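PDB 2EEN: hypothetical protein PH1819 from Pyrococcus horikoshii, which is of unknown function but belongs to the CYTH family, whose members typically act on triphosphate-containing substrates with the help of metal ions. Local coordinates for residues 154-157 with 158-162. Sequence-based numbering, arbitrary orientation.
Sequences EKIL and RELGV
V162 N bonds to L157 O at 3.1 Å where helix 146-160, which lies against the antiparallel sheet of the CYTH fold, ends in a Schellman motif. G161 N to R158 O, at 3.1 Å, is the second bond of the motif. G161 makes the turn with a positive phi of 114°. L160 N gives L157 O an additional bond of 3.0 Å, from the opposite face of the carbonyl plane to V162 N. Just before it, R158 N to E154 O and E159 N to K155 O are i to i-4 helical bonds.

The apolar side chains face the sheet and helix 12-19. L157 CD2 meets L160 CD1 at 4.1 Å, and L157 CB meets V162 CG2 at 3.8 Å. L157 and V162 both rest on I134 of strand 131-139. L160 reaches I122 of strand 120-127 and V18 of helix 12-19, and V162 touches I14 there.

E154 and R158 form a salt bridge, and both touch F165. With CG anti to the backbone N (chi1 -167°) and its chain extended, E154 runs alongside R158 and brings OE2 to NE. Its carboxylate is turned 61° from the guanidinium plane. R158 NE gives OE2 of E154 a weak bond of 3.3 Å at the guanidinium edge. A water accepts from R158 NH2 at 2.9 Å and donates weakly to E154 OE2.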
ATOM      1  N   GLU A 154      22.028  19.062 -14.020  1.00 19.14           N
ATOM      2  CA  GLU A 154      22.919  18.519 -15.027  1.00 21.08           C
ATOM      3  C   GLU A 154      24.255  19.241 -14.920  1.00 20.13           C
ATOM      4  O   GLU A 154      25.308  18.625 -15.034  1.00 19.19           O
ATOM      5  CB  GLU A 154      22.344  18.704 -16.434  1.00 23.26           C
ATOM      6  CG  GLU A 154      23.083  17.889 -17.479  1.00 31.08           C
ATOM      7  CD  GLU A 154      22.591  18.144 -18.889  1.00 34.30           C
ATOM      8  OE1 GLU A 154      21.359  18.165 -19.099  1.00 38.87           O
ATOM      9  OE2 GLU A 154      23.439  18.308 -19.791  1.00 38.48           O
ATOM     10  N   LYS A 155      24.206  20.551 -14.689  1.00 20.93           N
ATOM     11  CA  LYS A 155      25.431  21.336 -14.561  1.00 21.64           C
ATOM     12  C   LYS A 155      26.275  20.860 -13.383  1.00 19.29           C
ATOM     13  O   LYS A 155      27.489  20.706 -13.497  1.00 18.91           O
ATOM     14  CB  LYS A 155      25.110  22.826 -14.398  1.00 22.25           C
ATOM     15  CG  LYS A 155      26.350  23.695 -14.219  1.00 26.33           C
ATOM     16  CD  LYS A 155      26.014  25.177 -14.296  1.00 29.31           C
ATOM     17  CE  LYS A 155      27.279  26.007 -14.435  1.00 31.10           C
ATOM     18  NZ  LYS A 155      26.983  27.456 -14.609  1.00 34.87           N
ATOM     19  N   ILE A 156      25.628  20.612 -12.247  1.00 18.53           N
ATOM     20  CA  ILE A 156      26.339  20.143 -11.064  1.00 17.02           C
ATOM     21  C   ILE A 156      27.058  18.823 -11.342  1.00 16.50           C
ATOM     22  O   ILE A 156      28.226  18.660 -10.994  1.00 18.00           O
ATOM     23  CB  ILE A 156      25.371  19.968  -9.877  1.00 16.48           C
ATOM     24  CG1 ILE A 156      24.861  21.340  -9.428  1.00 16.87           C
ATOM     25  CG2 ILE A 156      26.069  19.266  -8.726  1.00 15.37           C
ATOM     26  CD1 ILE A 156      23.721  21.271  -8.445  1.00 16.96           C
ATOM     27  N   LEU A 157      26.365  17.883 -11.978  1.00 17.03           N
ATOM     28  CA  LEU A 157      26.979  16.597 -12.288  1.00 16.86           C
ATOM     29  C   LEU A 157      28.110  16.710 -13.307  1.00 17.01           C
ATOM     30  O   LEU A 157      29.151  16.072 -13.154  1.00 17.08           O
ATOM     31  CB  LEU A 157      25.927  15.608 -12.794  1.00 17.84           C
ATOM     32  CG  LEU A 157      24.985  15.121 -11.696  1.00 17.44           C
ATOM     33  CD1 LEU A 157      24.088  14.025 -12.241  1.00 18.65           C
ATOM     34  CD2 LEU A 157      25.806  14.609 -10.518  1.00 19.89           C
ATOM     35  N   ARG A 158      27.916  17.526 -14.336  1.00 20.02           N
ATOM     36  CA  ARG A 158      28.959  17.680 -15.341  1.00 20.48           C
ATOM     37  C   ARG A 158      30.192  18.334 -14.729  1.00 20.20           C
ATOM     38  O   ARG A 158      31.324  18.026 -15.110  1.00 20.20           O
ATOM     39  CB  ARG A 158      28.438  18.484 -16.537  1.00 20.51           C
ATOM     40  CG  ARG A 158      27.553  17.651 -17.454  1.00 21.27           C
ATOM     41  CD  ARG A 158      27.207  18.361 -18.750  1.00 21.63           C
ATOM     42  NE  ARG A 158      26.633  17.416 -19.701  1.00 24.64           N
ATOM     43  CZ  ARG A 158      27.334  16.471 -20.325  1.00 25.06           C
ATOM     44  NH1 ARG A 158      28.638  16.350 -20.107  1.00 21.66           N
ATOM     45  NH2 ARG A 158      26.726  15.630 -21.151  1.00 25.21           N
ATOM     46  N   GLU A 159      29.981  19.212 -13.754  1.00 20.87           N
ATOM     47  CA  GLU A 159      31.102  19.870 -13.098  1.00 21.90           C
ATOM     48  C   GLU A 159      31.883  18.885 -12.234  1.00 22.71           C
ATOM     49  O   GLU A 159      33.016  19.164 -11.830  1.00 24.71           O
ATOM     50  CB  GLU A 159      30.611  21.038 -12.246  1.00 22.91           C
ATOM     51  CG  GLU A 159      30.090  22.205 -13.069  1.00 27.72           C
ATOM     52  CD  GLU A 159      31.174  23.064 -13.727  1.00 31.01           C
ATOM     53  OE1 GLU A 159      32.393  22.822 -13.547  1.00 33.43           O
ATOM     54  OE2 GLU A 159      30.776  24.028 -14.412  1.00 36.04           O
ATOM     55  N   LEU A 160      31.278  17.734 -11.954  1.00 21.50           N
ATOM     56  CA  LEU A 160      31.923  16.697 -11.156  1.00 22.10           C
ATOM     57  C   LEU A 160      32.627  15.674 -12.038  1.00 22.91           C
ATOM     58  O   LEU A 160      33.373  14.828 -11.547  1.00 24.15           O
ATOM     59  CB  LEU A 160      30.890  15.993 -10.283  1.00 23.81           C
ATOM     60  CG  LEU A 160      30.315  16.854  -9.160  1.00 23.11           C
ATOM     61  CD1 LEU A 160      29.117  16.143  -8.542  1.00 24.59           C
ATOM     62  CD2 LEU A 160      31.393  17.132  -8.120  1.00 24.38           C
ATOM     63  N   GLY A 161      32.380  15.748 -13.339  1.00 23.79           N
ATOM     64  CA  GLY A 161      33.017  14.825 -14.256  1.00 24.04           C
ATOM     65  C   GLY A 161      32.084  13.853 -14.948  1.00 25.16           C
ATOM     66  O   GLY A 161      32.530  13.025 -15.745  1.00 24.30           O
ATOM     67  N   VAL A 162      30.792  13.941 -14.658  1.00 24.14           N
ATOM     68  CA  VAL A 162      29.822  13.047 -15.281  1.00 25.19           C
ATOM     69  C   VAL A 162      29.663  13.406 -16.755  1.00 26.23           C
ATOM     70  O   VAL A 162      29.398  14.558 -17.094  1.00 24.88           O
ATOM     71  CB  VAL A 162      28.452  13.144 -14.585  1.00 26.19           C
ATOM     72  CG1 VAL A 162      27.496  12.121 -15.170  1.00 27.79           C
ATOM     73  CG2 VAL A 162      28.621  12.913 -13.090  1.00 27.07           C
TER
HETATM   74  O   HOH W   1      23.826  15.285 -21.399  1.00 34.71           O